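PDB 4PUI: SufE-like protein 1, chloroplastic/mitochondrial from Arabidopsis thaliana, which activates cysteine desulfurase, mobilising sulfur from L-cysteine for iron-sulfur cluster assembly, and carries the BolA domain modelled here. Local coordinates for residues A[11-16]-A[72-77]; A[23-28]-A[50-55]; A[46-51]-A[82-87]; A[66-71]-A[86-91]. All blocks are in the same frame, centred on the assembly; numbering follows the deposited sequence.

In the fold
Interactions 2 and 3 build the sheet: strand 49-55 pairs antiparallel with strand 22-27 on one flank and parallel with strand 85-91 on the other, sharing Phe50 and Asn51. Interactions 1 and 4 belong to the helical layer over one face of that sheet, and both draw on helix 64-74. Interaction 4 lays this helix on strand 85-91, while interaction 1 joins it to helix 5-18. The strand pairs combine backbone hydrogen bonds with side-chain packing; the helix contacts rest on leucines and isoleucines edged by a lysine or an arginine that reaches a carbonyl. Leu14, Leu75, Leu52, Leu83 and Ile71 are buried between helices and sheet; His84, Glu24 and Ser87 lie at the exposed side.

Interaction 1: A[11-16]-A[72-77]; sequences REKLEK and YDLLQD
Lys13 reaches across from helix 5-18 to the end of helix 64-74, where its NZ donates to Leu74 O at 2.9 Å. The ammonium lies in the carbonyl plane, on a lone pair, with a C=O...N angle of 143°. CG of Lys13 stands anti to the backbone N, the chain bends at chi2, and chi4 (-98°) then sets NZ toward the oxygen. Leu75, the next residue, is the first to leave helical geometry and also the N-cap position of helix 76-79, so the lysine meets the chain at the break between two helices. A positive group at the carbonyl end of a helix would probably be favoured by the helix dipole.

The aliphatic part of Lys13 does a second job. It slides past Leu75 in the opposite direction, its CG 4.0 Å from Leu75 CD2, while its CE lies 4.2 Å from Leu74 CD2. Beside it, Leu14 and Leu74 cross obliquely, meeting through Leu14 CD2 and Leu74 CD1 at 4.2 Å. Leu14 CD2 also comes within 4.4 Å of Leu75 CD1, so this one methyl touches both leucines.

Arg11 NH2 ties helix 5-18 to Leu23 O on strand 22-27. Leu14 rests on Leu52 and Ile54, and Leu75 on Leu52 and Leu86 of the sheet; Leu75 also touches Ile10 of helix 5-18. The helix-helix contact thus sits directly over strands 49-55 and 85-91.

Interaction 2: A[23-28]-A[50-55]; sequences LEVEDV and FNLRIV
Glu24 faces Arg53 and Glu26 faces Asn51 as the hydrogen-bonded pairs of two antiparallel strands, each exchanging two backbone bonds; the shortest runs from Asn51 N to Glu26 O at 2.7 Å. Glu26 CG stands anti to the backbone N (chi1 -176°), and the chain runs extended beyond it, beside Asn51. Asn51 ND2 donates to Glu26 OE1 at 3.1 Å, with the acceptor close to the amide plane but the donor well above the carboxylate plane. An alanine at Asn51 would probably leave Glu26 OE1 without this donor and open a gap beside Val28, whose CG1 lies 3.4 Å from ND2.

Strands 22-27 and 49-55 are adjacent in the chain, joined by a long, partly unmodelled loop: the beta-beta unit after the first helix of the BolA fold.

Apolar contacts occupy the face turned to the helices. Leu23 CD1 meets Ile54 CG1 at 3.8 Å, and Val25 sets CG2 against Leu52 CD2 and CG1 against Phe50 CD2.

Asp27 brings a carboxylate against the Phe50 ring, planes 33° apart, with CB 3.6 Å from CE2 and OD1 over one face; that oxygen also bonds Ser29 OG. Arg53 leads away, its NH1 forming a salt bridge with Glu22 OE1.

Interaction 3: A[46-51]-A[82-87]; sequences GETHFN and GLHALS
Thr48 O takes two donors from the opposite segment, His84 N at 2.8 Å on a lone pair and Ala85 N at 3.1 Å nearly along the C=O axis. From there the strands run parallel, through Phe50 N to Ala85 O and Ser87 N to Phe50 O: the parallel pair of a beta-alpha-beta crossover, with two helices in the connection.

Side chains close over these bonds. Thr48 CG2 sits over one face of the His84 imidazole, 4.2 Å from its centroid, a CH-pi contact displaced toward the rim. His49 CG, anti to the carbonyl carbon (chi1 -66°), carries its ring toward Ala85, CD2 3.5 Å from Ala85 CB, and His84 CB meets that ring off-centre. Asn51 OD1 touches Ser87 CB at 3.1 Å without a hydrogen bond. On the other side of the sheet Leu83 CD1 touches the Phe50 ring edge at CD1, 3.6 Å away, and Leu86 CD2 meets Phe50 CB.

Further out, Thr48 OG1 and His49 ND1 share a 2.7 Å hydrogen bond, which with the stacked His32 helps hold the turn of that ring. One water donates to Gly46 O and Gly82 O. An alanine at His49 would probably leave the Thr48 hydroxyl without its ring partner and uncover Ala85 CB.

The chemistry implies two characters: imidazoles beside Ala85, one bonded to a hydroxyl; Leu83 and Leu86 against Phe50 on the helix side, with Glu47, bound to Gly7 N, at the ring's edge.

Interaction 4: A[66-71]-A[86-91]; sequences KRHRLI and LSIVAK
Arg67, His68 and Ile71 lie on the face of helix 64-74 that packs over strand 85-91, part of the helix-on-sheet layer of the BolA domain. The axes of helix segment 66-71 and strand segment 86-91 come within 8.8 Å and run at 119° to each other.

Ile88 carries most of the apolar contact. Its CD1 lies 3.6 Å from Ile71 CG2 as the two isoleucines slide past each other in opposite directions. CG of His68, anti to the backbone N (chi1 -177°), carries the ring toward the strand, where CD2 meets Ile88 CD1 at 3.9 Å, the side chains at about a right angle. The ring also stacks with Tyr72, a turn further along the helix.

Nearer the strand's end the contact turns polar. Arg67 sets CB 3.9 Å from Ala90 CB and extends from CG to NE. Its NH1 then donates to Ala90 O at 2.9 Å, the oxygen lying in the guanidinium plane although the donor is tilted from the carbonyl plane. Glu95 OE1 makes a salt bridge with the same NH1 and Lys62 O accepts from NE, so the guanidinium is held by Ala90 O, Glu95 and Lys62 O.

The order alpha-beta-beta-alpha-alpha-beta, with helices packed on one face of a mixed three-stranded sheet, is that of the BolA fold, which resembles class II KH domains.

Interaction 1: A[11-16]-A[72-77]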
# COMPACT_ATOMS: atom_id res chain seq x y z
N ARG A 11 -2.97 2.84 -5.63
CA ARG A 11 -4.38 2.72 -5.23
C ARG A 11 -5.13 1.79 -6.19
O ARG A 11 -5.89 0.92 -5.75
CB ARG A 11 -5.05 4.09 -5.19
CG ARG A 11 -6.55 4.02 -5.01
CD ARG A 11 -7.16 5.37 -4.67
NE ARG A 11 -7.12 5.64 -3.24
CZ ARG A 11 -7.98 5.14 -2.36
NH1 ARG A 11 -8.96 4.33 -2.75
NH2 ARG A 11 -7.86 5.45 -1.07
N GLU A 12 -4.92 1.94 -7.49
CA GLU A 12 -5.66 1.12 -8.44
C GLU A 12 -5.27 -0.36 -8.35
O GLU A 12 -6.13 -1.25 -8.47
CB GLU A 12 -5.47 1.65 -9.87
CG GLU A 12 -6.35 2.85 -10.16
CD GLU A 12 -5.98 3.56 -11.45
OE1 GLU A 12 -5.56 2.87 -12.41
OE2 GLU A 12 -6.10 4.80 -11.50
N LYS A 13 -3.99 -0.63 -8.13
CA LYS A 13 -3.50 -2.00 -8.02
C LYS A 13 -4.11 -2.68 -6.79
O LYS A 13 -4.56 -3.82 -6.86
CB LYS A 13 -1.97 -2.02 -7.94
CG LYS A 13 -1.34 -3.41 -7.79
CD LYS A 13 -1.55 -4.26 -9.03
CE LYS A 13 -0.86 -5.61 -8.91
NZ LYS A 13 0.48 -5.65 -9.57
N LEU A 14 -4.12 -1.98 -5.67
CA LEU A 14 -4.68 -2.57 -4.45
C LEU A 14 -6.18 -2.76 -4.55
O LEU A 14 -6.71 -3.77 -4.07
CB LEU A 14 -4.33 -1.72 -3.24
CG LEU A 14 -2.83 -1.56 -3.01
CD1 LEU A 14 -2.56 -0.57 -1.90
CD2 LEU A 14 -2.17 -2.91 -2.70
N GLU A 15 -6.87 -1.80 -5.16
CA GLU A 15 -8.31 -1.92 -5.40
C GLU A 15 -8.60 -3.14 -6.27
O GLU A 15 -9.48 -3.94 -5.97
CB GLU A 15 -8.87 -0.66 -6.06
CG GLU A 15 -8.98 0.53 -5.14
CD GLU A 15 -9.35 1.81 -5.84
OE1 GLU A 15 -9.24 1.86 -7.09
OE2 GLU A 15 -9.77 2.76 -5.15
N LYS A 16 -7.84 -3.28 -7.35
CA LYS A 16 -8.06 -4.35 -8.31
C LYS A 16 -7.80 -5.72 -7.69
O LYS A 16 -8.57 -6.66 -7.90
CB LYS A 16 -7.17 -4.17 -9.54
CG LYS A 16 -7.47 -5.17 -10.63
CD LYS A 16 -6.23 -5.92 -11.06
CE LYS A 16 -5.58 -5.27 -12.27
NZ LYS A 16 -4.69 -6.23 -12.98
N TYR A 72 4.01 -5.99 -0.69
CA TYR A 72 5.27 -5.72 -1.36
C TYR A 72 5.31 -6.44 -2.71
O TYR A 72 5.75 -5.88 -3.72
CB TYR A 72 6.45 -6.14 -0.48
CG TYR A 72 7.11 -4.98 0.23
CD1 TYR A 72 6.40 -4.18 1.12
CD2 TYR A 72 8.43 -4.67 -0.03
CE1 TYR A 72 7.02 -3.11 1.76
CE2 TYR A 72 9.05 -3.62 0.59
CZ TYR A 72 8.34 -2.84 1.48
OH TYR A 72 9.00 -1.80 2.07
N ASP A 73 4.81 -7.67 -2.74
CA ASP A 73 4.80 -8.43 -4.00
C ASP A 73 3.91 -7.76 -5.05
O ASP A 73 4.27 -7.67 -6.22
CB ASP A 73 4.34 -9.87 -3.74
CG ASP A 73 4.10 -10.64 -5.03
OD1 ASP A 73 5.07 -10.92 -5.74
OD2 ASP A 73 2.93 -10.98 -5.32
N LEU A 74 2.74 -7.29 -4.62
CA LEU A 74 1.81 -6.65 -5.55
C LEU A 74 2.39 -5.36 -6.11
O LEU A 74 2.06 -4.96 -7.23
CB LEU A 74 0.50 -6.31 -4.85
CG LEU A 74 -0.38 -7.48 -4.43
CD1 LEU A 74 -1.57 -6.94 -3.64
CD2 LEU A 74 -0.83 -8.28 -5.64
N LEU A 75 3.24 -4.71 -5.33
CA LEU A 75 3.74 -3.40 -5.71
C LEU A 75 5.20 -3.42 -6.11
O LEU A 75 5.84 -2.37 -6.17
CB LEU A 75 3.52 -2.40 -4.57
CG LEU A 75 2.05 -2.19 -4.17
CD1 LEU A 75 1.93 -1.23 -3.00
CD2 LEU A 75 1.27 -1.69 -5.37
N GLN A 76 5.73 -4.60 -6.41
CA GLN A 76 7.16 -4.74 -6.60
C GLN A 76 7.67 -3.92 -7.77
O GLN A 76 8.80 -3.44 -7.74
CB GLN A 76 7.57 -6.21 -6.77
CG GLN A 76 7.00 -6.89 -7.98
CD GLN A 76 7.45 -8.33 -8.08
OE1 GLN A 76 8.57 -8.62 -8.54
NE2 GLN A 76 6.60 -9.24 -7.65
N ASP A 77 6.84 -3.71 -8.79
CA ASP A 77 7.32 -2.95 -9.95
C ASP A 77 7.58 -1.50 -9.59
O ASP A 77 8.48 -0.87 -10.14
CB ASP A 77 6.36 -3.08 -11.12
CG ASP A 77 6.46 -4.42 -11.81
OD1 ASP A 77 7.57 -5.00 -11.80
OD2 ASP A 77 5.45 -4.91 -12.34

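Interaction 2: A[23-28]-A[50-55]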
# COMPACT_ATOMS: atom_id res chain seq x y z
N LEU A 23 -9.52 1.68 2.15
CA LEU A 23 -8.19 1.84 1.58
C LEU A 23 -7.72 3.28 1.69
O LEU A 23 -8.42 4.21 1.27
CB LEU A 23 -8.17 1.40 0.11
CG LEU A 23 -6.83 1.59 -0.63
CD1 LEU A 23 -5.70 0.76 -0.03
CD2 LEU A 23 -7.03 1.26 -2.12
N GLU A 24 -6.53 3.47 2.26
CA GLU A 24 -5.91 4.79 2.28
C GLU A 24 -4.49 4.69 1.76
O GLU A 24 -3.72 3.83 2.19
CB GLU A 24 -5.89 5.38 3.69
CG GLU A 24 -5.19 6.74 3.75
CD GLU A 24 -5.18 7.35 5.14
OE1 GLU A 24 -5.67 6.70 6.09
OE2 GLU A 24 -4.68 8.49 5.28
N VAL A 25 -4.15 5.57 0.83
CA VAL A 25 -2.81 5.62 0.24
C VAL A 25 -2.34 7.04 0.46
O VAL A 25 -2.87 7.98 -0.14
CB VAL A 25 -2.84 5.27 -1.27
CG1 VAL A 25 -1.46 5.48 -1.91
CG2 VAL A 25 -3.32 3.83 -1.48
N GLU A 26 -1.38 7.22 1.35
CA GLU A 26 -0.95 8.55 1.73
C GLU A 26 0.50 8.77 1.32
O GLU A 26 1.38 8.01 1.74
CB GLU A 26 -1.09 8.73 3.25
CG GLU A 26 -0.76 10.13 3.75
CD GLU A 26 -0.62 10.18 5.26
OE1 GLU A 26 -0.43 9.12 5.88
OE2 GLU A 26 -0.69 11.30 5.81
N ASP A 27 0.73 9.78 0.50
CA ASP A 27 2.08 10.12 0.06
C ASP A 27 2.77 10.91 1.18
O ASP A 27 2.36 12.02 1.50
CB ASP A 27 2.01 10.94 -1.24
CG ASP A 27 3.36 11.18 -1.88
OD1 ASP A 27 4.39 11.05 -1.18
OD2 ASP A 27 3.40 11.52 -3.08
N VAL A 28 3.79 10.32 1.78
CA VAL A 28 4.55 11.01 2.82
C VAL A 28 6.01 11.27 2.41
O VAL A 28 6.90 11.38 3.25
CB VAL A 28 4.46 10.28 4.17
CG1 VAL A 28 3.03 10.34 4.71
CG2 VAL A 28 4.94 8.84 4.04
N PHE A 50 5.14 6.08 0.94
CA PHE A 50 3.70 6.10 1.17
C PHE A 50 3.35 5.36 2.45
O PHE A 50 4.04 4.41 2.83
CB PHE A 50 2.94 5.44 0.02
CG PHE A 50 3.00 6.20 -1.27
CD1 PHE A 50 4.10 6.09 -2.11
CD2 PHE A 50 1.95 7.04 -1.64
CE1 PHE A 50 4.16 6.82 -3.30
CE2 PHE A 50 1.99 7.75 -2.83
CZ PHE A 50 3.10 7.64 -3.67
N ASN A 51 2.29 5.81 3.11
CA ASN A 51 1.65 5.04 4.16
C ASN A 51 0.41 4.40 3.56
O ASN A 51 -0.38 5.08 2.91
CB ASN A 51 1.22 5.93 5.34
CG ASN A 51 2.40 6.56 6.08
OD1 ASN A 51 3.49 5.99 6.12
ND2 ASN A 51 2.19 7.73 6.66
N LEU A 52 0.25 3.10 3.78
CA LEU A 52 -0.93 2.37 3.30
C LEU A 52 -1.74 1.82 4.49
O LEU A 52 -1.17 1.22 5.40
CB LEU A 52 -0.50 1.19 2.45
CG LEU A 52 0.40 1.47 1.26
CD1 LEU A 52 0.72 0.18 0.51
CD2 LEU A 52 -0.25 2.47 0.32
N ARG A 53 -3.05 2.03 4.47
CA ARG A 53 -3.93 1.35 5.40
C ARG A 53 -4.96 0.59 4.58
O ARG A 53 -5.71 1.19 3.81
CB ARG A 53 -4.63 2.32 6.36
CG ARG A 53 -5.53 1.61 7.39
CD ARG A 53 -6.29 2.62 8.23
NE ARG A 53 -7.11 2.02 9.28
CZ ARG A 53 -8.36 1.62 9.10
NH1 ARG A 53 -8.91 1.72 7.91
NH2 ARG A 53 -9.06 1.11 10.12
N ILE A 54 -4.96 -0.74 4.72
CA ILE A 54 -5.80 -1.59 3.89
C ILE A 54 -6.62 -2.51 4.76
O ILE A 54 -6.06 -3.26 5.55
CB ILE A 54 -4.95 -2.47 2.97
CG1 ILE A 54 -3.85 -1.62 2.33
CG2 ILE A 54 -5.82 -3.19 1.90
CD1 ILE A 54 -2.79 -2.44 1.60
N VAL A 55 -7.94 -2.47 4.59
CA VAL A 55 -8.82 -3.44 5.24
C VAL A 55 -9.41 -4.35 4.16
O VAL A 55 -10.17 -3.89 3.31
CB VAL A 55 -9.94 -2.75 6.04
CG1 VAL A 55 -10.74 -3.81 6.80
CG2 VAL A 55 -9.35 -1.73 7.02

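Interaction 3: A[46-51]-A[82-87]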
# COMPACT_ATOMS: atom_id res chain seq x y z
N GLY A 46 8.93 13.28 -5.25
CA GLY A 46 9.41 12.03 -5.80
C GLY A 46 8.52 10.81 -5.71
O GLY A 46 8.81 9.80 -6.34
N GLU A 47 7.44 10.89 -4.92
CA GLU A 47 6.60 9.73 -4.66
C GLU A 47 7.45 8.54 -4.22
O GLU A 47 7.35 7.46 -4.77
CB GLU A 47 5.75 9.35 -5.88
CG GLU A 47 4.85 10.48 -6.38
CD GLU A 47 3.76 9.98 -7.31
OE1 GLU A 47 3.99 9.95 -8.53
OE2 GLU A 47 2.67 9.62 -6.82
N THR A 48 8.27 8.76 -3.19
CA THR A 48 9.20 7.75 -2.73
C THR A 48 8.70 7.02 -1.49
O THR A 48 9.14 5.91 -1.20
CB THR A 48 10.55 8.39 -2.36
OG1 THR A 48 10.32 9.43 -1.41
CG2 THR A 48 11.21 8.97 -3.60
N HIS A 49 7.79 7.64 -0.75
CA HIS A 49 7.31 7.08 0.51
C HIS A 49 5.80 7.20 0.64
O HIS A 49 5.25 8.29 0.49
CB HIS A 49 7.97 7.79 1.69
CG HIS A 49 9.45 7.55 1.79
ND1 HIS A 49 10.35 8.13 0.93
CD2 HIS A 49 10.17 6.79 2.64
CE1 HIS A 49 11.57 7.74 1.24
NE2 HIS A 49 11.49 6.92 2.28
N PHE A 50 5.14 6.08 0.94
CA PHE A 50 3.70 6.10 1.17
C PHE A 50 3.35 5.36 2.45
O PHE A 50 4.04 4.41 2.83
CB PHE A 50 2.94 5.44 0.02
CG PHE A 50 3.00 6.20 -1.27
CD1 PHE A 50 4.10 6.09 -2.11
CD2 PHE A 50 1.95 7.04 -1.64
CE1 PHE A 50 4.16 6.82 -3.30
CE2 PHE A 50 1.99 7.75 -2.83
CZ PHE A 50 3.10 7.64 -3.67
N ASN A 51 2.29 5.81 3.11
CA ASN A 51 1.65 5.04 4.16
C ASN A 51 0.41 4.40 3.56
O ASN A 51 -0.38 5.08 2.91
CB ASN A 51 1.22 5.93 5.34
CG ASN A 51 2.40 6.56 6.08
OD1 ASN A 51 3.49 5.99 6.12
ND2 ASN A 51 2.19 7.73 6.66
N GLY A 82 11.60 3.51 -8.21
CA GLY A 82 11.53 4.82 -7.60
C GLY A 82 10.85 4.85 -6.25
O GLY A 82 11.06 5.79 -5.48
N LEU A 83 10.01 3.85 -5.97
CA LEU A 83 9.36 3.75 -4.67
C LEU A 83 10.36 3.19 -3.67
O LEU A 83 10.95 2.14 -3.90
CB LEU A 83 8.14 2.83 -4.75
CG LEU A 83 7.37 2.58 -3.45
CD1 LEU A 83 6.91 3.90 -2.90
CD2 LEU A 83 6.17 1.63 -3.69
N HIS A 84 10.57 3.92 -2.57
CA HIS A 84 11.59 3.53 -1.61
C HIS A 84 11.03 2.75 -0.44
O HIS A 84 11.58 1.71 -0.06
CB HIS A 84 12.33 4.76 -1.08
CG HIS A 84 13.21 5.42 -2.09
ND1 HIS A 84 13.46 4.87 -3.33
CD2 HIS A 84 13.92 6.57 -2.04
CE1 HIS A 84 14.27 5.66 -4.00
NE2 HIS A 84 14.56 6.70 -3.25
N ALA A 85 9.93 3.23 0.13
CA ALA A 85 9.40 2.62 1.35
C ALA A 85 7.89 2.65 1.39
O ALA A 85 7.26 3.61 0.95
CB ALA A 85 9.96 3.32 2.57
N LEU A 86 7.31 1.59 1.93
CA LEU A 86 5.89 1.54 2.22
C LEU A 86 5.69 1.24 3.70
O LEU A 86 6.24 0.27 4.21
CB LEU A 86 5.19 0.46 1.40
CG LEU A 86 5.14 0.66 -0.11
CD1 LEU A 86 4.78 -0.65 -0.79
CD2 LEU A 86 4.15 1.76 -0.45
N SER A 87 4.90 2.06 4.36
CA SER A 87 4.51 1.78 5.74
C SER A 87 3.11 1.16 5.73
O SER A 87 2.13 1.83 5.39
CB SER A 87 4.53 3.06 6.56
OG SER A 87 4.05 2.84 7.87
O HOH W 1 11.14 8.36 -6.86

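Interaction 4: A[66-71]-A[86-91]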
# COMPACT_ATOMS: atom_id res chain seq x y z
N LYS A 66 3.33 -11.91 6.62
CA LYS A 66 2.79 -12.39 5.34
C LYS A 66 1.97 -11.32 4.62
O LYS A 66 2.01 -11.23 3.39
CB LYS A 66 1.95 -13.65 5.53
CG LYS A 66 2.77 -14.92 5.74
CD LYS A 66 1.84 -16.13 5.74
CE LYS A 66 2.50 -17.37 6.31
NZ LYS A 66 3.56 -17.88 5.42
N ARG A 67 1.21 -10.53 5.38
CA ARG A 67 0.40 -9.46 4.80
C ARG A 67 1.32 -8.41 4.19
O ARG A 67 1.09 -7.94 3.09
CB ARG A 67 -0.51 -8.83 5.86
CG ARG A 67 -1.58 -9.78 6.37
CD ARG A 67 -2.35 -9.16 7.53
NE ARG A 67 -3.18 -10.16 8.19
CZ ARG A 67 -4.17 -9.87 9.03
NH1 ARG A 67 -4.44 -8.60 9.30
NH2 ARG A 67 -4.89 -10.85 9.59
N HIS A 68 2.37 -8.08 4.94
CA HIS A 68 3.37 -7.12 4.50
C HIS A 68 3.98 -7.56 3.18
O HIS A 68 4.04 -6.78 2.23
CB HIS A 68 4.47 -7.06 5.57
CG HIS A 68 5.54 -6.05 5.30
ND1 HIS A 68 6.67 -6.35 4.58
CD2 HIS A 68 5.66 -4.76 5.67
CE1 HIS A 68 7.44 -5.28 4.50
NE2 HIS A 68 6.85 -4.30 5.15
N ARG A 69 4.39 -8.82 3.13
CA ARG A 69 5.10 -9.33 1.96
C ARG A 69 4.18 -9.45 0.75
O ARG A 69 4.63 -9.32 -0.39
CB ARG A 69 5.75 -10.68 2.28
CG ARG A 69 6.96 -10.54 3.19
CD ARG A 69 7.41 -11.87 3.76
NE ARG A 69 8.59 -11.72 4.60
CZ ARG A 69 9.05 -12.66 5.41
NH1 ARG A 69 8.43 -13.82 5.50
NH2 ARG A 69 10.14 -12.43 6.14
N LEU A 70 2.90 -9.73 1.02
CA LEU A 70 1.88 -9.80 -0.02
C LEU A 70 1.75 -8.46 -0.73
O LEU A 70 1.70 -8.39 -1.97
CB LEU A 70 0.53 -10.19 0.61
CG LEU A 70 -0.75 -10.37 -0.23
CD1 LEU A 70 -1.73 -11.21 0.55
CD2 LEU A 70 -1.44 -9.07 -0.60
N ILE A 71 1.70 -7.39 0.06
CA ILE A 71 1.59 -6.04 -0.48
C ILE A 71 2.86 -5.66 -1.25
O ILE A 71 2.79 -5.08 -2.34
CB ILE A 71 1.31 -5.03 0.64
CG1 ILE A 71 -0.02 -5.34 1.32
CG2 ILE A 71 1.33 -3.60 0.09
CD1 ILE A 71 -1.17 -5.32 0.38
N LEU A 86 7.31 1.59 1.93
CA LEU A 86 5.89 1.54 2.22
C LEU A 86 5.69 1.24 3.70
O LEU A 86 6.24 0.27 4.21
CB LEU A 86 5.19 0.46 1.40
CG LEU A 86 5.14 0.66 -0.11
CD1 LEU A 86 4.78 -0.65 -0.79
CD2 LEU A 86 4.15 1.76 -0.45
N SER A 87 4.90 2.06 4.36
CA SER A 87 4.51 1.78 5.74
C SER A 87 3.11 1.16 5.73
O SER A 87 2.13 1.83 5.39
CB SER A 87 4.53 3.06 6.56
OG SER A 87 4.05 2.84 7.87
N ILE A 88 3.01 -0.11 6.11
CA ILE A 88 1.79 -0.88 5.87
C ILE A 88 1.00 -1.19 7.14
O ILE A 88 1.56 -1.67 8.11
CB ILE A 88 2.13 -2.19 5.15
CG1 ILE A 88 2.71 -1.88 3.77
CG2 ILE A 88 0.89 -3.10 5.06
CD1 ILE A 88 3.32 -3.06 3.08
N VAL A 89 -0.29 -0.87 7.13
CA VAL A 89 -1.23 -1.37 8.13
C VAL A 89 -2.22 -2.20 7.34
O VAL A 89 -2.85 -1.69 6.41
CB VAL A 89 -1.96 -0.24 8.89
CG1 VAL A 89 -3.08 -0.81 9.77
CG2 VAL A 89 -0.98 0.55 9.74
N ALA A 90 -2.30 -3.48 7.65
CA ALA A 90 -3.15 -4.40 6.91
C ALA A 90 -4.02 -5.18 7.87
O ALA A 90 -3.51 -5.97 8.68
CB ALA A 90 -2.31 -5.35 6.07
N LYS A 91 -5.33 -4.96 7.79
CA LYS A 91 -6.27 -5.59 8.71
C LYS A 91 -7.39 -6.27 7.96
O LYS A 91 -7.71 -5.91 6.84
CB LYS A 91 -6.89 -4.54 9.63
CG LYS A 91 -5.86 -3.69 10.35
CD LYS A 91 -6.51 -2.75 11.35
CE LYS A 91 -5.45 -2.11 12.22
NZ LYS A 91 -5.86 -2.03 13.65